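Local atomic coordinates of protein piwi (Drosophila melanogaster, PDB entry 6KR6), a protein that binds piRNAs of 24 to 30 nucleotides and, in complex with them, represses transposable elements during meiosis. Residues M576-D581 with L596-D601; R444-A449 with S477-I482; H83-F88 with D116-F121. One frame throughout, in Å; residues are numbered along the deposited sequence.

Contact 1: M576-D581 with L596-D601; sequences MTIGFD and LIASMD. With ZN (zinc ion), chain N.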
loop_
_atom_site.group_PDB
_atom_site.type_symbol
_atom_site.label_atom_id
_atom_site.label_comp_id
_atom_site.label_asym_id
_atom_site.label_seq_id
_atom_site.Cartn_x
_atom_site.Cartn_y
_atom_site.Cartn_z
ATOM N N MET A 576 -21.387 9.754 10.352
ATOM C CA MET A 576 -20.100 9.646 11.019
ATOM C C MET A 576 -19.141 8.917 10.092
ATOM O O MET A 576 -19.393 7.769 9.712
ATOM C CB MET A 576 -20.236 8.916 12.354
ATOM C CG MET A 576 -18.947 8.318 12.892
ATOM S SD MET A 576 -19.099 8.009 14.662
ATOM C CE MET A 576 -17.816 6.791 14.919
ATOM N N THR A 577 -18.057 9.587 9.718
ATOM C CA THR A 577 -17.037 9.006 8.858
ATOM C C THR A 577 -15.886 8.516 9.721
ATOM O O THR A 577 -15.344 9.278 10.528
ATOM C CB THR A 577 -16.528 10.023 7.836
ATOM O OG1 THR A 577 -17.639 10.723 7.263
ATOM C CG2 THR A 577 -15.759 9.321 6.730
ATOM N N ILE A 578 -15.521 7.248 9.560
ATOM C CA ILE A 578 -14.456 6.635 10.341
ATOM C C ILE A 578 -13.300 6.284 9.417
ATOM O O ILE A 578 -13.501 5.743 8.323
ATOM C CB ILE A 578 -14.934 5.380 11.093
ATOM C CG1 ILE A 578 -16.224 5.654 11.859
ATOM C CG2 ILE A 578 -13.860 4.905 12.055
ATOM C CD1 ILE A 578 -16.764 4.425 12.563
ATOM N N GLY A 579 -12.090 6.599 9.864
ATOM C CA GLY A 579 -10.880 6.117 9.232
ATOM C C GLY A 579 -10.069 5.318 10.234
ATOM O O GLY A 579 -10.153 5.545 11.441
ATOM N N PHE A 580 -9.281 4.377 9.724
ATOM C CA PHE A 580 -8.522 3.481 10.586
ATOM C C PHE A 580 -7.273 3.032 9.847
ATOM O O PHE A 580 -7.349 2.666 8.671
ATOM C CB PHE A 580 -9.372 2.271 10.997
ATOM C CG PHE A 580 -8.618 1.229 11.777
ATOM C CD1 PHE A 580 -8.312 1.429 13.112
ATOM C CD2 PHE A 580 -8.237 0.037 11.179
ATOM C CE1 PHE A 580 -7.624 0.472 13.831
ATOM C CE2 PHE A 580 -7.550 -0.924 11.895
ATOM C CZ PHE A 580 -7.244 -0.705 13.223
ATOM N N ASP A 581 -6.127 3.072 10.525
ATOM C CA ASP A 581 -4.917 2.505 9.936
ATOM C C ASP A 581 -4.018 1.959 11.037
ATOM O O ASP A 581 -4.285 2.117 12.229
ATOM C CB ASP A 581 -4.159 3.517 9.061
ATOM C CG ASP A 581 -3.205 2.839 8.072
ATOM O OD1 ASP A 581 -3.056 1.600 8.140
ATOM O OD2 ASP A 581 -2.607 3.528 7.219
ATOM N N LEU A 596 -7.724 5.211 15.054
ATOM C CA LEU A 596 -9.090 5.355 14.572
ATOM C C LEU A 596 -9.541 6.799 14.743
ATOM O O LEU A 596 -9.456 7.358 15.844
ATOM C CB LEU A 596 -10.042 4.413 15.316
ATOM C CG LEU A 596 -11.489 4.399 14.822
ATOM C CD1 LEU A 596 -11.906 2.986 14.446
ATOM C CD2 LEU A 596 -12.431 4.981 15.865
ATOM N N ILE A 597 -10.018 7.390 13.650
ATOM C CA ILE A 597 -10.508 8.761 13.610
ATOM C C ILE A 597 -11.981 8.722 13.232
ATOM O O ILE A 597 -12.392 7.898 12.411
ATOM C CB ILE A 597 -9.715 9.619 12.605
ATOM C CG1 ILE A 597 -8.222 9.279 12.662
ATOM C CG2 ILE A 597 -9.951 11.102 12.858
ATOM C CD1 ILE A 597 -7.567 9.539 13.998
ATOM N N ALA A 598 -12.773 9.615 13.822
ATOM C CA ALA A 598 -14.219 9.594 13.630
ATOM C C ALA A 598 -14.757 11.015 13.598
ATOM O O ALA A 598 -14.540 11.782 14.538
ATOM C CB ALA A 598 -14.899 8.790 14.738
ATOM N N SER A 599 -15.471 11.356 12.529
ATOM C CA SER A 599 -16.136 12.646 12.443
ATOM C C SER A 599 -17.423 12.628 13.262
ATOM O O SER A 599 -17.900 11.578 13.701
ATOM C CB SER A 599 -16.437 13.004 10.990
ATOM O OG SER A 599 -17.676 12.454 10.574
ATOM N N MET A 600 -17.998 13.818 13.466
ATOM C CA MET A 600 -19.160 13.994 14.339
ATOM C C MET A 600 -20.190 14.880 13.642
ATOM O O MET A 600 -20.413 16.022 14.050
ATOM C CB MET A 600 -18.752 14.589 15.689
ATOM C CG MET A 600 -17.672 13.814 16.408
ATOM S SD MET A 600 -18.155 13.401 18.091
ATOM C CE MET A 600 -17.365 11.807 18.259
ATOM N N ASP A 601 -20.827 14.342 12.602
ATOM C CA ASP A 601 -21.897 15.033 11.884
ATOM C C ASP A 601 -21.425 16.421 11.440
ATOM O O ASP A 601 -21.772 17.453 12.020
ATOM C CB ASP A 601 -23.154 15.121 12.757
ATOM C CG ASP A 601 -24.400 15.472 11.964
ATOM O OD1 ASP A 601 -24.301 15.635 10.730
ATOM O OD2 ASP A 601 -25.483 15.576 12.579
HETATM ZN ZN ZN N . -2.082 1.733 6.383
#
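Leu-596 packs against Ile-578 and Phe-580 across an antiparallel pair of strands. Its CG stands anti to the backbone N (chi1 -176°), and CD1 reaches to 3.6 Å from Ile-578 CG2. Leu-596 CB meets the edge of the Phe-580 ring, 4.1 Å from Phe-580 CD1, with the two side chains at about a right angle. Further along, the extended Met-576 chain brings CE to 3.5 Å from Ala-598 CB. This apolar side is the tight one. Between the two segments the other face is sparser, though no touching residue is exposed to solvent. There Ile-597 pairs with Gly-579, which has no side chain to meet it. Their backbones exchange two hydrogen bonds. Nearby, Ser-599 OG accepts an almost straight bond (177°) from Thr-577 N at 3.0 Å. Past Ser-599 the chains part. Asp-581, probably an active-site residue, binds zinc through both carboxylate oxygens, and Asp-652 shares the ion. The hairpin belongs to the RNase H-like Piwi fold. Strand 646-652 runs parallel beside 575-584, and strand 608-614 pairs with 592-599. Helix 625-640 packs on Met-576 and Phe-580, while helix 779-795 packs on Thr-577 and Ile-597.

Contact 2: R444-A449 with S477-I482; sequences RWAVIA and SPQEFI. With HG (mercury (II) ion), chain H.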
loop_
_atom_site.group_PDB
_atom_site.type_symbol
_atom_site.label_atom_id
_atom_site.label_comp_id
_atom_site.label_asym_id
_atom_site.label_seq_id
_atom_site.Cartn_x
_atom_site.Cartn_y
_atom_site.Cartn_z
ATOM N N ARG A 444 -3.448 31.623 26.109
ATOM C CA ARG A 444 -2.359 31.221 26.994
ATOM C C ARG A 444 -1.552 30.126 26.312
ATOM O O ARG A 444 -2.067 29.028 26.084
ATOM C CB ARG A 444 -2.896 30.741 28.341
ATOM C CG ARG A 444 -2.334 31.487 29.541
ATOM C CD ARG A 444 -2.399 30.633 30.797
ATOM N NE ARG A 444 -3.598 30.882 31.593
ATOM C CZ ARG A 444 -3.600 31.540 32.747
ATOM N NH1 ARG A 444 -2.465 32.014 33.242
ATOM N NH2 ARG A 444 -4.734 31.719 33.411
ATOM N N TRP A 445 -0.290 30.420 25.994
ATOM C CA TRP A 445 0.626 29.418 25.464
ATOM C C TRP A 445 2.048 29.827 25.831
ATOM O O TRP A 445 2.282 30.896 26.403
ATOM C CB TRP A 445 0.446 29.230 23.950
ATOM C CG TRP A 445 0.649 30.459 23.108
ATOM C CD1 TRP A 445 -0.008 31.649 23.222
ATOM C CD2 TRP A 445 1.545 30.604 21.996
ATOM N NE1 TRP A 445 0.434 32.530 22.266
ATOM C CE2 TRP A 445 1.386 31.912 21.498
ATOM C CE3 TRP A 445 2.471 29.756 21.379
ATOM C CZ2 TRP A 445 2.118 32.395 20.417
ATOM C CZ3 TRP A 445 3.197 30.238 20.302
ATOM C CH2 TRP A 445 3.017 31.545 19.833
ATOM N N ALA A 446 3.001 28.955 25.512
ATOM C CA ALA A 446 4.396 29.175 25.863
ATOM C C ALA A 446 5.279 28.862 24.666
ATOM O O ALA A 446 4.892 28.124 23.757
ATOM C CB ALA A 446 4.816 28.321 27.066
ATOM N N VAL A 447 6.480 29.437 24.674
ATOM C CA VAL A 447 7.479 29.195 23.643
ATOM C C VAL A 447 8.806 28.914 24.331
ATOM O O VAL A 447 9.316 29.764 25.073
ATOM C CB VAL A 447 7.615 30.377 22.671
ATOM C CG1 VAL A 447 8.856 30.208 21.826
ATOM C CG2 VAL A 447 6.385 30.477 21.787
ATOM N N ILE A 448 9.361 27.729 24.077
ATOM C CA ILE A 448 10.622 27.282 24.656
ATOM C C ILE A 448 11.684 27.310 23.567
ATOM O O ILE A 448 11.496 26.728 22.492
ATOM C CB ILE A 448 10.492 25.874 25.263
ATOM C CG1 ILE A 448 9.359 25.841 26.289
ATOM C CG2 ILE A 448 11.805 25.438 25.893
ATOM C CD1 ILE A 448 9.132 24.481 26.905
ATOM N N ALA A 449 12.798 27.981 23.846
ATOM C CA ALA A 449 13.861 28.150 22.865
ATOM C C ALA A 449 15.163 28.417 23.607
ATOM O O ALA A 449 15.142 28.862 24.760
ATOM C CB ALA A 449 13.542 29.301 21.896
ATOM N N SER A 477 0.814 37.392 23.208
ATOM C CA SER A 477 2.225 37.099 23.435
ATOM C C SER A 477 2.377 35.876 24.336
ATOM O O SER A 477 1.776 35.829 25.413
ATOM C CB SER A 477 2.931 38.299 24.053
ATOM O OG SER A 477 2.876 39.418 23.185
ATOM N N PRO A 478 3.169 34.887 23.938
ATOM C CA PRO A 478 3.316 33.662 24.729
ATOM C C PRO A 478 4.246 33.879 25.918
ATOM O O PRO A 478 4.771 34.968 26.144
ATOM C CB PRO A 478 3.919 32.680 23.723
ATOM C CG PRO A 478 4.723 33.547 22.817
ATOM C CD PRO A 478 3.960 34.841 22.696
ATOM N N GLN A 479 4.448 32.805 26.681
ATOM C CA GLN A 479 5.373 32.821 27.805
ATOM C C GLN A 479 6.782 32.509 27.319
ATOM O O GLN A 479 7.014 31.476 26.681
ATOM C CB GLN A 479 4.957 31.818 28.881
ATOM C CG GLN A 479 5.901 31.797 30.076
ATOM C CD GLN A 479 5.500 30.789 31.133
ATOM O OE1 GLN A 479 4.562 30.015 30.944
ATOM N NE2 GLN A 479 6.210 30.792 32.255
ATOM N N GLU A 480 7.712 33.404 27.631
ATOM C CA GLU A 480 9.108 33.241 27.250
ATOM C C GLU A 480 9.758 32.162 28.112
ATOM O O GLU A 480 9.768 32.269 29.343
ATOM C CB GLU A 480 9.824 34.582 27.408
ATOM C CG GLU A 480 11.303 34.594 27.084
ATOM C CD GLU A 480 11.905 35.986 27.209
ATOM O OE1 GLU A 480 11.209 36.969 26.876
ATOM O OE2 GLU A 480 13.070 36.100 27.645
ATOM N N PHE A 481 10.301 31.120 27.475
ATOM C CA PHE A 481 11.013 30.046 28.170
ATOM C C PHE A 481 12.357 29.869 27.469
ATOM O O PHE A 481 12.498 29.043 26.560
ATOM C CB PHE A 481 10.197 28.757 28.181
ATOM C CG PHE A 481 9.737 28.343 29.551
ATOM C CD1 PHE A 481 10.482 27.454 30.307
ATOM C CD2 PHE A 481 8.561 28.847 30.083
ATOM C CE1 PHE A 481 10.063 27.072 31.568
ATOM C CE2 PHE A 481 8.137 28.471 31.344
ATOM C CZ PHE A 481 8.888 27.582 32.088
ATOM N N ILE A 482 13.342 30.650 27.895
ATOM C CA ILE A 482 14.669 30.648 27.297
ATOM C C ILE A 482 15.565 29.735 28.119
ATOM O O ILE A 482 15.806 29.987 29.307
ATOM C CB ILE A 482 15.249 32.067 27.213
ATOM C CG1 ILE A 482 14.341 32.959 26.365
ATOM C CG2 ILE A 482 16.652 32.033 26.639
ATOM C CD1 ILE A 482 14.006 32.383 25.007
HETATM HG HG HG H . 3.237 27.836 29.942
#
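Pro-478 lies over the face of the Trp-445 indole. Its CB sits 3.6 Å from the centroid of the five-membered ring, 17° off the ring normal, which makes a CH-pi contact. The indole and the proline run side by side and point the same way. Val-447 also runs beside Pro-478, with CG2 3.6 Å from Pro-478 CG. The indole NE1 bonds to Arg-476 O, just before 477-482. The backbones are joined in parallel by four hydrogen bonds. Val-447 takes part in two of them, giving its N to Gln-479 O and accepting from Phe-481 N. The two strands and helix 454-471 form a beta-alpha-beta unit, with 479-483 at the edge of a four-stranded parallel sheet. The sheet is consistent with the Rossmann-like MID domain of Argonaute proteins. On the other face, Ile-448 and Phe-481 lie side by side, with Ile-448 CG1 3.6 Å from Phe-481 CB. Gln-479 CD lies in the plane of the Phe-481 ring, at its edge. The Gln-479 chain is extended as far as CD (chi2 -179°). Its OE1 binds a mercury ion at 2.7 Å. Cys-498 and Ser-501 complete that site. Ala-446 CB packs against the base of this chain, 3.9 Å from Gln-479 CB. Helix 488-499 packs against Phe-481, Ala-446 and Ile-448.

Contact 3: H83-F88 with D116-F121; sequences HYHVEF and DGLQLF. With ZN (zinc ion), chain L.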
loop_
_atom_site.group_PDB
_atom_site.type_symbol
_atom_site.label_atom_id
_atom_site.label_comp_id
_atom_site.label_asym_id
_atom_site.label_seq_id
_atom_site.Cartn_x
_atom_site.Cartn_y
_atom_site.Cartn_z
ATOM N N HIS A 83 -12.054 -29.329 -20.957
ATOM C CA HIS A 83 -11.403 -30.054 -19.877
ATOM C C HIS A 83 -11.769 -31.529 -19.958
ATOM O O HIS A 83 -12.957 -31.878 -20.037
ATOM C CB HIS A 83 -11.806 -29.486 -18.513
ATOM C CG HIS A 83 -11.270 -30.262 -17.350
ATOM N ND1 HIS A 83 -9.986 -30.760 -17.314
ATOM C CD2 HIS A 83 -11.844 -30.620 -16.176
ATOM C CE1 HIS A 83 -9.793 -31.394 -16.171
ATOM N NE2 HIS A 83 -10.905 -31.323 -15.462
ATOM N N TYR A 84 -10.740 -32.377 -19.941
ATOM C CA TYR A 84 -10.856 -33.826 -19.940
ATOM C C TYR A 84 -10.129 -34.408 -18.734
ATOM O O TYR A 84 -9.219 -33.790 -18.167
ATOM C CB TYR A 84 -10.253 -34.454 -21.209
ATOM C CG TYR A 84 -10.715 -33.886 -22.533
ATOM C CD1 TYR A 84 -11.653 -34.554 -23.308
ATOM C CD2 TYR A 84 -10.183 -32.701 -23.026
ATOM C CE1 TYR A 84 -12.065 -34.046 -24.525
ATOM C CE2 TYR A 84 -10.588 -32.188 -24.239
ATOM C CZ TYR A 84 -11.529 -32.864 -24.986
ATOM O OH TYR A 84 -11.936 -32.353 -26.196
ATOM N N HIS A 85 -10.530 -35.619 -18.361
ATOM C CA HIS A 85 -9.791 -36.448 -17.416
ATOM C C HIS A 85 -9.184 -37.617 -18.177
ATOM O O HIS A 85 -9.879 -38.291 -18.944
ATOM C CB HIS A 85 -10.695 -36.945 -16.284
ATOM C CG HIS A 85 -10.910 -35.938 -15.196
ATOM N ND1 HIS A 85 -12.104 -35.815 -14.519
ATOM C CD2 HIS A 85 -10.078 -35.013 -14.660
ATOM C CE1 HIS A 85 -12.003 -34.852 -13.620
ATOM N NE2 HIS A 85 -10.783 -34.351 -13.683
ATOM N N VAL A 86 -7.892 -37.851 -17.968
ATOM C CA VAL A 86 -7.106 -38.763 -18.790
ATOM C C VAL A 86 -6.664 -39.951 -17.949
ATOM O O VAL A 86 -6.290 -39.794 -16.781
ATOM C CB VAL A 86 -5.893 -38.034 -19.401
ATOM C CG1 VAL A 86 -5.112 -38.954 -20.314
ATOM C CG2 VAL A 86 -6.348 -36.794 -20.152
ATOM N N GLU A 87 -6.706 -41.141 -18.546
ATOM C CA GLU A 87 -6.253 -42.354 -17.884
ATOM C C GLU A 87 -5.710 -43.312 -18.934
ATOM O O GLU A 87 -6.115 -43.271 -20.100
ATOM C CB GLU A 87 -7.382 -43.004 -17.070
ATOM C CG GLU A 87 -6.972 -44.221 -16.240
ATOM C CD GLU A 87 -6.060 -43.881 -15.068
ATOM O OE1 GLU A 87 -5.708 -42.696 -14.886
ATOM O OE2 GLU A 87 -5.696 -44.812 -14.317
ATOM N N PHE A 88 -4.785 -44.170 -18.511
ATOM C CA PHE A 88 -4.063 -45.069 -19.400
ATOM C C PHE A 88 -4.387 -46.515 -19.058
ATOM O O PHE A 88 -4.464 -46.880 -17.880
ATOM C CB PHE A 88 -2.553 -44.838 -19.294
ATOM C CG PHE A 88 -2.150 -43.406 -19.479
ATOM C CD1 PHE A 88 -1.761 -42.939 -20.720
ATOM C CD2 PHE A 88 -2.166 -42.524 -18.412
ATOM C CE1 PHE A 88 -1.393 -41.619 -20.896
ATOM C CE2 PHE A 88 -1.803 -41.206 -18.583
ATOM C CZ PHE A 88 -1.413 -40.753 -19.825
ATOM N N ASP A 116 -1.616 -32.381 -16.353
ATOM C CA ASP A 116 -0.968 -32.613 -15.066
ATOM C C ASP A 116 -0.742 -34.092 -14.778
ATOM O O ASP A 116 -0.337 -34.442 -13.666
ATOM C CB ASP A 116 -1.779 -31.978 -13.934
ATOM C CG ASP A 116 -2.986 -32.806 -13.547
ATOM O OD1 ASP A 116 -3.579 -33.442 -14.440
ATOM O OD2 ASP A 116 -3.340 -32.822 -12.349
ATOM N N GLY A 117 -0.977 -34.963 -15.755
ATOM C CA GLY A 117 -1.006 -36.390 -15.526
ATOM C C GLY A 117 -2.396 -36.949 -15.311
ATOM O O GLY A 117 -2.568 -38.174 -15.346
ATOM N N LEU A 118 -3.387 -36.084 -15.093
ATOM C CA LEU A 118 -4.770 -36.506 -14.918
ATOM C C LEU A 118 -5.705 -35.482 -15.551
ATOM O O LEU A 118 -6.476 -35.813 -16.457
ATOM C CB LEU A 118 -5.090 -36.694 -13.432
ATOM C CG LEU A 118 -6.048 -37.831 -13.066
ATOM C CD1 LEU A 118 -7.459 -37.559 -13.566
ATOM C CD2 LEU A 118 -5.530 -39.154 -13.608
ATOM N N GLN A 119 -5.644 -34.237 -15.081
ATOM C CA GLN A 119 -6.434 -33.165 -15.670
ATOM C C GLN A 119 -5.779 -32.690 -16.959
ATOM O O GLN A 119 -4.549 -32.542 -17.035
ATOM C CB GLN A 119 -6.572 -31.995 -14.694
ATOM C CG GLN A 119 -6.819 -32.398 -13.247
ATOM C CD GLN A 119 -8.271 -32.753 -12.949
ATOM O OE1 GLN A 119 -9.174 -32.508 -13.758
ATOM N NE2 GLN A 119 -8.503 -33.326 -11.771
ATOM N N LEU A 120 -6.612 -32.445 -17.975
ATOM C CA LEU A 120 -6.166 -31.988 -19.284
ATOM C C LEU A 120 -7.030 -30.816 -19.722
ATOM O O LEU A 120 -8.261 -30.909 -19.704
ATOM C CB LEU A 120 -6.249 -33.118 -20.316
ATOM C CG LEU A 120 -6.192 -32.727 -21.795
ATOM C CD1 LEU A 120 -4.788 -32.298 -22.196
ATOM C CD2 LEU A 120 -6.686 -33.868 -22.672
ATOM N N PHE A 121 -6.386 -29.720 -20.110
ATOM C CA PHE A 121 -7.062 -28.548 -20.652
ATOM C C PHE A 121 -6.529 -28.297 -22.052
ATOM O O PHE A 121 -5.316 -28.144 -22.239
ATOM C CB PHE A 121 -6.845 -27.318 -19.771
ATOM C CG PHE A 121 -7.317 -27.490 -18.360
ATOM C CD1 PHE A 121 -8.668 -27.478 -18.060
ATOM C CD2 PHE A 121 -6.407 -27.652 -17.329
ATOM C CE1 PHE A 121 -9.105 -27.634 -16.758
ATOM C CE2 PHE A 121 -6.837 -27.807 -16.025
ATOM C CZ PHE A 121 -8.187 -27.798 -15.739
HETATM ZN ZN ZN L . -11.242 -32.374 -13.748
#
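Leu-120 O is gripped by two donors of segment 83-88. Tyr-84 N reaches it at 2.9 Å, in the carbonyl plane. His-83 ND1 reaches it at 3.0 Å from above that plane, while the oxygen lies close to the plane of the imidazole. This bond helps to fix the rotation of the ring, whose NE2 binds a zinc ion at 2.0 Å. His-85 NE2 binds the same zinc at 2.0 Å. Gln-119 gives its OE1 as the third ligand, 2.1 Å from the zinc. The Gln-119 chain bends at chi2 (-81°), which turns CD toward the metal. Its amide is modelled too close to both imidazoles, so its exact orientation is doubtful. Phe-121 CE1 lies over one face of His-83, offset toward the rim, and the two rings barely overlap. On the other side of the pair, Leu-120 CD2 lies 3.7 Å from Tyr-84 CD2, the two side chains side by side. Leu-120 CB meets Val-86 CG2 at the same distance. Ahead of the strand, Asp-116 OD1 accepts from Leu-118 N at 2.7 Å, an Asx turn. Both strands belong to a five-stranded antiparallel sheet of the N-terminal domain. Strand 142-152 flanks 82-88, and short strand 114-115 flanks 119-122. Helix 95-103 packs on Val-86, Phe-88 and Leu-118.

The three contacts share no strand and do not touch. Contact 1 is the core one, with every touching residue buried, and its centre lies about 20 Å from that of the chain. Contacts 2 and 3 are partly buried and peripheral, on opposite sides of the chain's centre, with their own centres about 81 Å apart. Contacts 1 and 3 join antiparallel strands, while contact 2 joins parallel strands connected through a helix. Each holds at least one metal ligand. In contact 1 it is an acidic residue of the putative catalytic site. In contact 3 the ion links both segments directly, whereas in contacts 1 and 2 one segment alone of the two supplies a ligand.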